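Local coordinates for cytochrome C-type biogenesis protein ccmF (Thermus thermophilus, PDB 6ZMQ) that binds heme b among its membrane helices and acts as a cytochrome c heme lyase, probably attaching heme to apocytochrome c, at residues 264-269 with 375-380; 605-610 with 619-624; 135-140 with 207-212; 416-421 with 469-474. One frame throughout, in Å; residues are numbered along the deposited sequence.

Contact 1 (264-269 with 375-380); sequences SFIPWL and GWALVV. With LMT (dodecyl-beta-D-maltoside), chain D.
Phe265 presents the edge of its ring to a face of the Trp376 indole in a T-shaped (edge-to-face) pair, with ring planes at 88° and the phenyl centroid 5.1 Å from that of the six-membered ring. The bump is Phe265 CZ, 3.6 Å from Trp376 CZ2; anti to the backbone N (chi1 -175°), Phe265 CG carries the ring toward helix 362-384. Leu269 shares that indole face: CD1 makes a CH-pi contact 4.3 Å from the five-membered-ring centroid, while CD2 lies 3.9 Å from CE3 of Trp376. CD1 also dips into the shallow spot over Ala377, 3.9 Å from its CB. Small Ala377 faces Ile266 too, where the backbones come closest, and Ile266 CD1 extends to CG1 of Val380 at 3.7 Å. Trp376 CZ2 also lies 3.7 Å from C6 of the dodecyl maltoside tail. An alanine at Trp376 would probably open a gap between the helices, leaving the Phe265 edge and the Leu269 methyls without the flat surface they press on. This is apolar packing of helices predicted to span the membrane, joining helix 362-384 to helix 266-284, which carries the heme-iron ligand His276, with detergent and lipid tails beside it.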
# COMPACT_ATOMS: atom_id res chain seq x y z
N SER A 264 1.83 -6.28 -4.11
CA SER A 264 1.63 -4.95 -3.55
C SER A 264 2.92 -4.34 -3.01
O SER A 264 2.88 -3.25 -2.43
CB SER A 264 0.55 -4.98 -2.46
OG SER A 264 -0.51 -5.85 -2.83
N PHE A 265 4.04 -5.03 -3.18
CA PHE A 265 5.37 -4.52 -2.85
C PHE A 265 6.05 -3.89 -4.06
O PHE A 265 6.73 -2.88 -3.91
CB PHE A 265 6.23 -5.65 -2.27
CG PHE A 265 7.59 -5.21 -1.79
CD1 PHE A 265 7.76 -4.03 -1.07
CD2 PHE A 265 8.70 -6.02 -2.01
CE1 PHE A 265 9.02 -3.65 -0.61
CE2 PHE A 265 9.96 -5.65 -1.56
CZ PHE A 265 10.12 -4.46 -0.86
N ILE A 266 5.89 -4.49 -5.25
CA ILE A 266 6.30 -3.89 -6.54
C ILE A 266 5.81 -2.45 -6.77
O ILE A 266 6.67 -1.63 -7.12
CB ILE A 266 5.91 -4.80 -7.74
CG1 ILE A 266 6.71 -6.11 -7.78
CG2 ILE A 266 6.08 -4.12 -9.10
CD1 ILE A 266 5.89 -7.38 -7.66
N PRO A 267 4.52 -2.06 -6.59
CA PRO A 267 4.17 -0.64 -6.84
C PRO A 267 4.79 0.33 -5.84
O PRO A 267 5.31 1.38 -6.25
CB PRO A 267 2.64 -0.62 -6.74
CG PRO A 267 2.23 -2.01 -6.79
CD PRO A 267 3.31 -2.76 -6.14
N TRP A 268 4.76 -0.04 -4.54
CA TRP A 268 5.34 0.77 -3.47
C TRP A 268 6.82 1.06 -3.68
O TRP A 268 7.30 2.14 -3.33
CB TRP A 268 5.16 0.06 -2.12
CG TRP A 268 5.80 0.84 -0.99
CD1 TRP A 268 5.23 1.87 -0.31
CD2 TRP A 268 7.13 0.69 -0.46
NE1 TRP A 268 6.11 2.37 0.61
CE2 TRP A 268 7.29 1.66 0.54
CE3 TRP A 268 8.21 -0.15 -0.75
CZ2 TRP A 268 8.46 1.81 1.27
CZ3 TRP A 268 9.38 -0.01 -0.01
CH2 TRP A 268 9.49 0.96 0.98
N LEU A 269 7.55 0.09 -4.24
CA LEU A 269 8.95 0.31 -4.60
C LEU A 269 9.09 1.39 -5.68
O LEU A 269 9.84 2.36 -5.51
CB LEU A 269 9.57 -1.01 -5.06
CG LEU A 269 9.95 -2.02 -3.97
CD1 LEU A 269 10.40 -3.36 -4.57
CD2 LEU A 269 11.00 -1.46 -3.04
N GLY A 375 15.57 -2.01 -9.42
CA GLY A 375 16.19 -3.32 -9.50
C GLY A 375 15.59 -4.32 -8.54
O GLY A 375 15.48 -5.50 -8.86
N TRP A 376 15.19 -3.86 -7.36
CA TRP A 376 14.49 -4.71 -6.40
C TRP A 376 13.14 -5.18 -6.94
O TRP A 376 12.82 -6.37 -6.87
CB TRP A 376 14.34 -3.94 -5.08
CG TRP A 376 14.01 -4.76 -3.84
CD1 TRP A 376 13.64 -6.07 -3.78
CD2 TRP A 376 14.02 -4.30 -2.47
NE1 TRP A 376 13.41 -6.44 -2.48
CE2 TRP A 376 13.64 -5.37 -1.66
CE3 TRP A 376 14.31 -3.07 -1.87
CZ2 TRP A 376 13.55 -5.24 -0.29
CZ3 TRP A 376 14.21 -2.96 -0.50
CH2 TRP A 376 13.84 -4.03 0.26
N ALA A 377 12.35 -4.24 -7.48
CA ALA A 377 11.06 -4.59 -8.10
C ALA A 377 11.25 -5.48 -9.33
O ALA A 377 10.44 -6.39 -9.57
CB ALA A 377 10.30 -3.31 -8.45
N LEU A 378 12.32 -5.24 -10.09
CA LEU A 378 12.70 -6.07 -11.22
C LEU A 378 13.03 -7.50 -10.79
O LEU A 378 12.63 -8.46 -11.45
CB LEU A 378 13.89 -5.45 -11.95
CG LEU A 378 14.47 -6.10 -13.21
CD1 LEU A 378 13.36 -6.44 -14.21
CD2 LEU A 378 15.57 -5.25 -13.86
N VAL A 379 13.76 -7.65 -9.68
CA VAL A 379 14.13 -8.99 -9.20
C VAL A 379 12.91 -9.72 -8.62
O VAL A 379 12.76 -10.93 -8.81
CB VAL A 379 15.32 -8.90 -8.22
CG1 VAL A 379 15.62 -10.21 -7.55
CG2 VAL A 379 16.59 -8.55 -8.97
N VAL A 380 11.99 -8.99 -7.97
CA VAL A 380 10.79 -9.63 -7.43
C VAL A 380 9.86 -10.09 -8.56
O VAL A 380 9.32 -11.21 -8.52
CB VAL A 380 10.09 -8.68 -6.43
CG1 VAL A 380 8.72 -9.17 -6.03
CG2 VAL A 380 10.94 -8.51 -5.18
C1B LMT D . 8.26 -18.25 7.84
C2B LMT D . 9.28 -19.38 7.49
C3B LMT D . 9.10 -20.70 8.30
C4B LMT D . 8.04 -20.64 9.43
C5B LMT D . 6.79 -20.01 8.80
C6B LMT D . 5.62 -20.07 9.78
O1B LMT D . 8.12 -17.37 6.75
O2B LMT D . 9.16 -19.62 6.14
O3B LMT D . 10.30 -21.17 8.75
O4' LMT D . 7.75 -21.90 9.91
O5B LMT D . 6.98 -18.68 8.29
O6B LMT D . 5.34 -21.37 10.09
C1' LMT D . 9.59 -13.54 5.54
C2' LMT D . 10.49 -14.79 5.23
C3' LMT D . 9.66 -16.11 5.38
C4' LMT D . 8.90 -16.18 6.72
C5' LMT D . 7.98 -14.93 6.65
C6' LMT D . 6.90 -14.84 7.70
O1' LMT D . 10.38 -12.45 5.82
O2' LMT D . 10.94 -14.72 3.95
O3' LMT D . 10.46 -17.20 5.23
O5' LMT D . 8.78 -13.76 6.71
O6' LMT D . 7.55 -14.58 8.87
C1 LMT D . 10.62 -11.54 4.76
C2 LMT D . 10.71 -10.18 5.40
C3 LMT D . 11.71 -9.22 4.84
C4 LMT D . 11.10 -8.45 3.69
C5 LMT D . 12.09 -7.46 3.16
C6 LMT D . 11.48 -6.17 2.68
C7 LMT D . 10.59 -5.58 3.73
C8 LMT D . 10.75 -4.10 3.74
C9 LMT D . 9.45 -3.37 3.71
C10 LMT D . 9.74 -1.90 3.67
C11 LMT D . 8.46 -1.13 3.74
C12 LMT D . 8.65 0.15 4.48

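Contact 2 (605-610 with 619-624); sequences LLMDFD and LRLIVT. With LMT (dodecyl-beta-D-maltoside), chain D.
Leu619 meets Phe609 through its backbone, its CA making a CA-H...O contact of 3.4 Å to Phe609 O. Arg620 pairs with Asp608 by two backbone hydrogen bonds, from Arg620 N to Asp608 O (2.9 Å) and from Asp608 N to Arg620 O (2.8 Å). Arg620 CG is anti to the backbone N (chi1 175°); the chain, bent at chi2 and chi3, lies side by side with Asp608, its NE 3.8 Å from Asp608 OD2, a long salt bridge. Asp610 OD2 stands equally far from NE but well out of the guanidinium plane, its carboxylate turned 80° from it, so this link is charge alone. Arg620 NH2 lies 3.4 Å from O6B of the maltoside. A methionine in place of Arg620 would probably leave both aspartates without this counter-charge. The two strands form a beta hairpin, antiparallel at 166°, the inner pair of a four-stranded sheet. Leu621 then forms a non-hydrogen-bonded pair with Met607, its CD2 3.6 Å from Met607 CG. Ile622 exchanges two backbone hydrogen bonds with Leu606 and sets CG1 3.6 Å from Leu606 CB, on the Arg620 side; Tyr246 touches both side chains. Val623 returns to the Leu621 face, CG2 lying 3.7 Å from Leu605 CD2.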
# COMPACT_ATOMS: atom_id res chain seq x y z
N LEU A 605 6.02 -10.98 21.88
CA LEU A 605 5.94 -12.43 22.07
C LEU A 605 4.60 -12.94 21.56
O LEU A 605 3.56 -12.54 22.08
CB LEU A 605 6.10 -12.78 23.56
CG LEU A 605 7.39 -12.41 24.32
CD1 LEU A 605 7.17 -12.49 25.82
CD2 LEU A 605 8.55 -13.31 23.93
N LEU A 606 4.59 -13.84 20.57
CA LEU A 606 3.33 -14.19 19.92
C LEU A 606 2.85 -15.58 20.32
O LEU A 606 3.57 -16.57 20.13
CB LEU A 606 3.45 -14.08 18.40
CG LEU A 606 2.30 -14.34 17.41
CD1 LEU A 606 2.57 -13.53 16.18
CD2 LEU A 606 2.04 -15.80 16.98
N MET A 607 1.60 -15.66 20.79
CA MET A 607 1.02 -16.87 21.36
C MET A 607 -0.13 -17.36 20.49
O MET A 607 -1.09 -16.60 20.24
CB MET A 607 0.57 -16.61 22.79
CG MET A 607 1.59 -17.06 23.81
SD MET A 607 1.61 -15.91 25.18
CE MET A 607 2.27 -14.51 24.26
N ASP A 608 -0.04 -18.63 20.10
CA ASP A 608 -0.77 -19.33 19.05
C ASP A 608 -1.38 -20.62 19.57
O ASP A 608 -0.84 -21.25 20.48
CB ASP A 608 0.18 -19.67 17.89
CG ASP A 608 -0.38 -19.30 16.56
OD1 ASP A 608 -1.41 -18.62 16.56
OD2 ASP A 608 0.21 -19.68 15.52
N PHE A 609 -2.49 -21.00 18.98
CA PHE A 609 -3.25 -22.18 19.44
C PHE A 609 -2.92 -23.44 18.65
O PHE A 609 -2.62 -24.45 19.29
CB PHE A 609 -4.73 -21.83 19.39
CG PHE A 609 -5.47 -22.52 20.49
CD1 PHE A 609 -5.27 -23.86 20.73
CD2 PHE A 609 -6.43 -21.85 21.22
CE1 PHE A 609 -5.98 -24.51 21.72
CE2 PHE A 609 -7.14 -22.50 22.21
CZ PHE A 609 -6.90 -23.83 22.46
N ASP A 610 -2.97 -23.36 17.32
CA ASP A 610 -2.68 -24.43 16.32
C ASP A 610 -3.87 -25.37 16.20
O ASP A 610 -4.60 -25.23 15.24
CB ASP A 610 -1.27 -24.99 16.44
CG ASP A 610 -0.29 -24.11 15.71
OD1 ASP A 610 -0.73 -23.17 15.11
OD2 ASP A 610 0.88 -24.41 15.76
N LEU A 619 -0.41 -25.95 21.48
CA LEU A 619 0.01 -24.56 21.52
C LEU A 619 1.20 -24.35 20.59
O LEU A 619 1.99 -25.27 20.35
CB LEU A 619 0.41 -24.14 22.93
CG LEU A 619 -0.65 -23.67 23.92
CD1 LEU A 619 -1.10 -24.84 24.76
CD2 LEU A 619 -0.10 -22.57 24.80
N ARG A 620 1.34 -23.14 20.06
CA ARG A 620 2.56 -22.69 19.40
C ARG A 620 2.97 -21.34 19.98
O ARG A 620 2.13 -20.47 20.21
CB ARG A 620 2.40 -22.61 17.86
CG ARG A 620 3.61 -22.03 17.11
CD ARG A 620 3.80 -22.61 15.72
NE ARG A 620 3.36 -21.71 14.65
CZ ARG A 620 3.30 -22.06 13.36
NH1 ARG A 620 3.67 -23.28 12.99
NH2 ARG A 620 2.89 -21.19 12.45
N LEU A 621 4.26 -21.18 20.26
CA LEU A 621 4.75 -19.91 20.81
C LEU A 621 5.98 -19.51 19.98
O LEU A 621 6.94 -20.29 19.88
CB LEU A 621 5.05 -20.03 22.31
CG LEU A 621 5.57 -18.91 23.23
CD1 LEU A 621 7.06 -18.87 23.29
CD2 LEU A 621 5.04 -17.53 22.86
N ILE A 622 5.87 -18.33 19.29
CA ILE A 622 7.01 -17.81 18.53
C ILE A 622 7.56 -16.57 19.23
O ILE A 622 6.83 -15.78 19.87
CB ILE A 622 6.65 -17.57 17.04
CG1 ILE A 622 5.74 -16.38 16.78
CG2 ILE A 622 5.91 -18.78 16.48
CD1 ILE A 622 6.42 -15.09 16.30
N VAL A 623 8.88 -16.40 19.12
CA VAL A 623 9.64 -15.39 19.85
C VAL A 623 10.54 -14.66 18.86
O VAL A 623 11.37 -15.29 18.18
CB VAL A 623 10.46 -16.02 21.00
CG1 VAL A 623 11.51 -15.06 21.50
CG2 VAL A 623 9.56 -16.44 22.14
N THR A 624 10.33 -13.35 18.74
CA THR A 624 10.92 -12.40 17.81
C THR A 624 11.30 -11.11 18.53
O THR A 624 10.56 -10.65 19.40
CB THR A 624 9.92 -12.04 16.69
OG1 THR A 624 8.71 -11.55 17.29
CG2 THR A 624 9.58 -13.21 15.80
C1B LMT D . 8.26 -18.25 7.84
C2B LMT D . 9.28 -19.38 7.49
C3B LMT D . 9.10 -20.70 8.30
C4B LMT D . 8.04 -20.64 9.43
C5B LMT D . 6.79 -20.01 8.80
C6B LMT D . 5.62 -20.07 9.78
O1B LMT D . 8.12 -17.37 6.75
O2B LMT D . 9.16 -19.62 6.14
O3B LMT D . 10.30 -21.17 8.75
O4' LMT D . 7.75 -21.90 9.91
O5B LMT D . 6.98 -18.68 8.29
O6B LMT D . 5.34 -21.37 10.09
C1' LMT D . 9.59 -13.54 5.54
C2' LMT D . 10.49 -14.79 5.23
C3' LMT D . 9.66 -16.11 5.38
C4' LMT D . 8.90 -16.18 6.72
C5' LMT D . 7.98 -14.93 6.65
C6' LMT D . 6.90 -14.84 7.70
O1' LMT D . 10.38 -12.45 5.82
O2' LMT D . 10.94 -14.72 3.95
O3' LMT D . 10.46 -17.20 5.23
O5' LMT D . 8.78 -13.76 6.71
O6' LMT D . 7.55 -14.58 8.87
C1 LMT D . 10.62 -11.54 4.76
C2 LMT D . 10.71 -10.18 5.40
C3 LMT D . 11.71 -9.22 4.84
C4 LMT D . 11.10 -8.45 3.69
C5 LMT D . 12.09 -7.46 3.16
C6 LMT D . 11.48 -6.17 2.68
C7 LMT D . 10.59 -5.58 3.73
C8 LMT D . 10.75 -4.10 3.74
C9 LMT D . 9.45 -3.37 3.71
C10 LMT D . 9.74 -1.90 3.67
C11 LMT D . 8.46 -1.13 3.74
C12 LMT D . 8.65 0.15 4.48

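Contact 3 (135-140 with 207-212); sequences PWRASL and AVAAMA
Arg137 and Leu140, one turn apart on helix 135-157, both direct CB toward Ala209 of helix 185-213, in a close helix-helix packing whose segment axes approach to 8.8 Å with N-to-C directions 136° apart. The alanine methyl is the bump between them. Arg137 meets it with the root of its side chain, CB to Ala209 CB at 3.6 Å, while Leu140 CB stands 4.2 Å from the same Ala209 CB. Leu140 then reaches one turn farther along the partner helix and lays CD1 against Ala212 CB at 3.7 Å. Alanines at both places let the backbones come near, with Arg137 CA and Ala209 CA 5.1 Å apart.

Beyond CB, the polar end of Arg137 bonds outside both segments: NH2 forms a salt bridge with Glu222 and NH1 another with Asp134, so the guanidinium probably stays charged beside this apolar patch. Leu140 also touches Tyr46 of helix 20-47 and a bound phosphatidylethanolamine, which places the contact where two helices predicted to span the membrane border lipid. Within the first turns of helix 135-157, Trp136 O accepts twice, from Leu140 N at 3.1 Å and from Ser139 OG at 2.7 Å.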
# COMPACT_ATOMS: atom_id res chain seq x y z
N PRO A 135 -4.50 24.60 -22.09
CA PRO A 135 -5.58 23.71 -22.59
C PRO A 135 -5.17 22.47 -23.39
O PRO A 135 -5.98 21.54 -23.46
CB PRO A 135 -6.42 24.67 -23.46
CG PRO A 135 -6.13 26.02 -22.89
CD PRO A 135 -4.67 25.96 -22.63
N TRP A 136 -3.97 22.43 -24.00
CA TRP A 136 -3.56 21.25 -24.76
C TRP A 136 -3.39 20.02 -23.87
O TRP A 136 -4.05 18.98 -24.06
CB TRP A 136 -2.26 21.52 -25.52
CG TRP A 136 -2.33 22.49 -26.68
CD1 TRP A 136 -2.28 22.18 -28.01
CD2 TRP A 136 -2.39 23.92 -26.61
NE1 TRP A 136 -2.34 23.33 -28.77
CE2 TRP A 136 -2.41 24.41 -27.93
CE3 TRP A 136 -2.45 24.84 -25.55
CZ2 TRP A 136 -2.48 25.77 -28.23
CZ3 TRP A 136 -2.53 26.19 -25.85
CH2 TRP A 136 -2.55 26.64 -27.18
N ARG A 137 -2.59 20.15 -22.82
CA ARG A 137 -2.49 19.01 -21.93
C ARG A 137 -3.59 18.98 -20.89
O ARG A 137 -3.75 17.96 -20.23
CB ARG A 137 -1.11 18.91 -21.28
CG ARG A 137 -0.59 19.93 -20.31
CD ARG A 137 0.92 19.92 -20.50
NE ARG A 137 1.65 19.79 -19.25
CZ ARG A 137 1.92 20.78 -18.41
NH1 ARG A 137 1.57 22.02 -18.70
NH2 ARG A 137 2.59 20.52 -17.29
N ALA A 138 -4.42 20.02 -20.79
CA ALA A 138 -5.66 19.90 -20.02
C ALA A 138 -6.64 18.96 -20.72
O ALA A 138 -7.23 18.07 -20.08
CB ALA A 138 -6.28 21.28 -19.81
N SER A 139 -6.78 19.12 -22.04
CA SER A 139 -7.59 18.20 -22.84
C SER A 139 -7.01 16.79 -22.81
O SER A 139 -7.77 15.80 -22.74
CB SER A 139 -7.66 18.69 -24.28
OG SER A 139 -6.51 18.29 -25.01
N LEU A 140 -5.68 16.66 -22.80
CA LEU A 140 -5.15 15.30 -22.79
C LEU A 140 -5.19 14.62 -21.41
O LEU A 140 -5.37 13.39 -21.37
CB LEU A 140 -3.75 15.25 -23.38
CG LEU A 140 -3.74 14.68 -24.81
CD1 LEU A 140 -2.38 14.25 -25.21
CD2 LEU A 140 -4.73 13.52 -25.04
N ALA A 207 1.88 13.01 -17.21
CA ALA A 207 3.05 12.51 -17.92
C ALA A 207 2.71 12.11 -19.34
O ALA A 207 3.42 12.52 -20.28
CB ALA A 207 3.63 11.32 -17.19
N VAL A 208 1.57 11.44 -19.54
CA VAL A 208 1.17 11.05 -20.89
C VAL A 208 0.65 12.28 -21.62
O VAL A 208 0.75 12.36 -22.86
CB VAL A 208 0.18 9.87 -20.78
CG1 VAL A 208 -0.41 9.45 -22.12
CG2 VAL A 208 0.89 8.68 -20.17
N ALA A 209 0.26 13.30 -20.87
CA ALA A 209 0.03 14.60 -21.45
C ALA A 209 1.34 15.25 -21.86
O ALA A 209 1.47 15.69 -23.01
CB ALA A 209 -0.72 15.45 -20.45
N ALA A 210 2.35 15.22 -20.97
CA ALA A 210 3.57 16.00 -21.13
C ALA A 210 4.39 15.54 -22.33
O ALA A 210 4.75 16.36 -23.19
CB ALA A 210 4.43 15.93 -19.87
N MET A 211 4.57 14.22 -22.47
CA MET A 211 5.27 13.64 -23.60
C MET A 211 4.52 13.80 -24.92
O MET A 211 5.13 13.62 -25.98
CB MET A 211 5.50 12.14 -23.38
CG MET A 211 6.55 11.83 -22.33
SD MET A 211 6.46 10.15 -21.66
CE MET A 211 4.69 9.80 -21.66
N ALA A 212 3.22 14.10 -24.88
CA ALA A 212 2.54 14.46 -26.11
C ALA A 212 2.45 15.96 -26.31
O ALA A 212 2.27 16.41 -27.45
CB ALA A 212 1.14 13.84 -26.14

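Contact 4 (416-421 with 469-474); sequences ILLLMG and FLYNAA. With HEM (protoporphyrin IX containing Fe), chain B.
Gly421 and Asn472 bring the backbones nearest, CA to CA 5.3 Å, where helices 402-422 and 460-484 run side by side, their segment axes 19° apart in direction and 9.2 Å apart at closest approach. The two form a nearly parallel pair of helices predicted to span the membrane, the first of which walls the heme pocket. Tyr471 gives the largest single share of the buried surface. Its CG is anti to the backbone N (chi1 153°), and the ring reaches across to the other helix, close to Gly421, which has no side chain to stand between the helices. Leu418 starts out from CA away from the partner, yet its CD2 comes over a face of the Tyr471 ring, 4.0 Å from the centroid and 29° off the ring normal, a CH-pi contact. The carbonyl oxygens of Leu417 and Leu418 both lie at the edge of this ring, near its plane; Leu417 O is 3.6 Å from Tyr471 CE2. Tyr471 OH donates to Leu418 O in the model, a bond whose very short length makes its detail doubtful. The Asn472 side chain crosses that of Leu417 at about a right angle. Leu442 of helix 439-454 touches Tyr471 from outside the pair. The other flank of helix 402-422 meets heme: Met420 CB lies 3.6 Å from CAB of the porphyrin, and a bend at chi3 sets Met420 CE 3.7 Å from its CMC methyl.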
# COMPACT_ATOMS: atom_id res chain seq x y z
N ILE A 416 20.15 0.54 -0.03
CA ILE A 416 19.31 1.73 0.08
C ILE A 416 19.44 2.36 1.46
O ILE A 416 19.38 3.59 1.59
CB ILE A 416 17.83 1.46 -0.30
CG1 ILE A 416 17.10 0.53 0.66
CG2 ILE A 416 17.76 0.94 -1.72
CD1 ILE A 416 15.69 0.24 0.23
N LEU A 417 19.64 1.55 2.51
CA LEU A 417 19.86 2.13 3.84
C LEU A 417 21.20 2.84 3.95
O LEU A 417 21.34 3.75 4.76
CB LEU A 417 19.76 1.05 4.92
CG LEU A 417 18.39 0.61 5.41
CD1 LEU A 417 18.58 -0.49 6.44
CD2 LEU A 417 17.49 1.74 5.94
N LEU A 418 22.17 2.46 3.12
CA LEU A 418 23.44 3.17 3.06
C LEU A 418 23.31 4.46 2.25
O LEU A 418 23.80 5.53 2.66
CB LEU A 418 24.51 2.25 2.47
CG LEU A 418 25.51 1.56 3.41
CD1 LEU A 418 26.34 0.54 2.65
CD2 LEU A 418 26.43 2.57 4.06
N LEU A 419 22.63 4.37 1.10
CA LEU A 419 22.53 5.50 0.18
C LEU A 419 21.66 6.62 0.74
O LEU A 419 21.92 7.80 0.48
CB LEU A 419 22.00 5.02 -1.17
CG LEU A 419 23.11 4.53 -2.10
CD1 LEU A 419 22.60 3.47 -3.06
CD2 LEU A 419 23.68 5.70 -2.85
N MET A 420 20.62 6.25 1.50
CA MET A 420 19.74 7.20 2.18
C MET A 420 20.49 8.07 3.18
O MET A 420 20.22 9.27 3.31
CB MET A 420 18.63 6.41 2.84
CG MET A 420 17.79 7.12 3.84
SD MET A 420 16.65 6.00 4.68
CE MET A 420 16.50 4.64 3.52
N GLY A 421 21.44 7.47 3.89
CA GLY A 421 22.31 8.25 4.73
C GLY A 421 23.30 9.10 3.96
O GLY A 421 23.50 10.28 4.27
N PHE A 469 21.96 1.10 11.09
CA PHE A 469 21.06 2.01 11.81
C PHE A 469 21.82 3.10 12.55
O PHE A 469 21.35 4.24 12.63
CB PHE A 469 20.18 1.22 12.78
CG PHE A 469 19.35 2.09 13.69
CD1 PHE A 469 18.25 2.77 13.18
CD2 PHE A 469 19.67 2.22 15.04
CE1 PHE A 469 17.47 3.57 13.98
CE2 PHE A 469 18.91 3.02 15.88
CZ PHE A 469 17.79 3.71 15.35
N LEU A 470 22.97 2.76 13.15
CA LEU A 470 23.76 3.76 13.86
C LEU A 470 24.37 4.77 12.90
O LEU A 470 24.37 5.98 13.18
CB LEU A 470 24.84 3.08 14.70
CG LEU A 470 24.38 2.75 16.12
CD1 LEU A 470 25.13 1.57 16.71
CD2 LEU A 470 24.54 3.98 17.02
N TYR A 471 24.84 4.29 11.75
CA TYR A 471 25.26 5.14 10.64
C TYR A 471 24.13 6.04 10.15
O TYR A 471 24.34 7.21 9.83
CB TYR A 471 25.76 4.23 9.52
CG TYR A 471 25.64 4.79 8.12
CD1 TYR A 471 26.53 5.75 7.68
CD2 TYR A 471 24.63 4.37 7.26
CE1 TYR A 471 26.43 6.28 6.41
CE2 TYR A 471 24.50 4.91 6.01
CZ TYR A 471 25.41 5.86 5.58
OH TYR A 471 25.31 6.39 4.32
N ASN A 472 22.90 5.50 10.11
CA ASN A 472 21.76 6.26 9.61
C ASN A 472 21.34 7.35 10.58
O ASN A 472 21.05 8.48 10.15
CB ASN A 472 20.58 5.31 9.34
CG ASN A 472 20.51 4.85 7.89
OD1 ASN A 472 20.77 5.63 6.97
ND2 ASN A 472 20.14 3.60 7.68
N ALA A 473 21.29 7.05 11.88
CA ALA A 473 20.99 8.07 12.89
C ALA A 473 22.09 9.13 12.95
O ALA A 473 21.80 10.31 13.20
CB ALA A 473 20.80 7.43 14.26
N ALA A 474 23.34 8.72 12.69
CA ALA A 474 24.44 9.66 12.54
C ALA A 474 24.22 10.62 11.37
O ALA A 474 24.46 11.82 11.48
CB ALA A 474 25.76 8.91 12.37
CHA HEM B . 12.69 12.92 0.62
CHB HEM B . 17.04 10.85 -0.29
CHC HEM B . 15.06 6.41 0.43
CHD HEM B . 10.91 8.59 1.78
C1A HEM B . 14.02 12.70 0.31
C2A HEM B . 14.93 13.74 -0.04
C3A HEM B . 16.14 13.17 -0.29
C4A HEM B . 16.02 11.78 -0.12
CMA HEM B . 17.40 13.88 -0.70
CAA HEM B . 14.62 15.23 -0.11
CBA HEM B . 14.60 15.87 1.29
CGA HEM B . 15.95 15.81 1.95
O1A HEM B . 16.10 15.18 3.02
O2A HEM B . 16.93 16.38 1.41
C1B HEM B . 16.83 9.46 -0.19
C2B HEM B . 17.80 8.50 -0.56
C3B HEM B . 17.27 7.26 -0.37
C4B HEM B . 15.90 7.48 0.12
CMB HEM B . 19.18 8.78 -1.07
CAB HEM B . 17.89 5.96 -0.62
CBB HEM B . 17.53 5.35 -1.93
C1C HEM B . 13.80 6.63 0.93
C2C HEM B . 12.99 5.66 1.53
C3C HEM B . 11.83 6.30 1.90
C4C HEM B . 11.92 7.67 1.54
CMC HEM B . 13.28 4.20 1.73
CAC HEM B . 10.70 5.67 2.54
CBC HEM B . 10.54 5.76 4.01
C1D HEM B . 11.00 9.97 1.52
C2D HEM B . 9.89 10.93 1.66
C3D HEM B . 10.38 12.15 1.34
C4D HEM B . 11.80 11.92 1.01
CMD HEM B . 8.48 10.61 2.08
CAD HEM B . 9.62 13.47 1.32
CBD HEM B . 9.33 13.86 -0.13
CGD HEM B . 8.46 15.08 -0.30
O1D HEM B . 8.95 16.18 -0.65
O2D HEM B . 7.23 14.99 -0.10
NA HEM B . 14.72 11.51 0.23
NB HEM B . 15.72 8.80 0.19
NC HEM B . 13.16 7.84 0.98
ND HEM B . 12.08 10.62 1.15
FE HEM B . 13.94 9.73 0.79

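Along the chain the contacts close in series: contact 3, contact 1, contact 4, then contact 2. Contacts 1 and 4 are neighbours, centres 21 Å apart; helices 362-384 and 402-422 follow each other in sequence and touch where Trp376 CZ3 meets Ile416 CD1 at 3.6 Å, so packing runs from helix 266-284 across to helix 460-484 beside the heme. Contact 2 lies in the four-stranded sheet, its nearest atoms about 18 Å from those of contact 1, yet one dodecyl maltoside touches both. Contact 3 stands on the opposite side of the chain's centre from contact 2, with centres 55 Å apart, near lipid. Three contacts thus tie membrane helices together, and the fourth lies in the beta sheet outside the helix bundle.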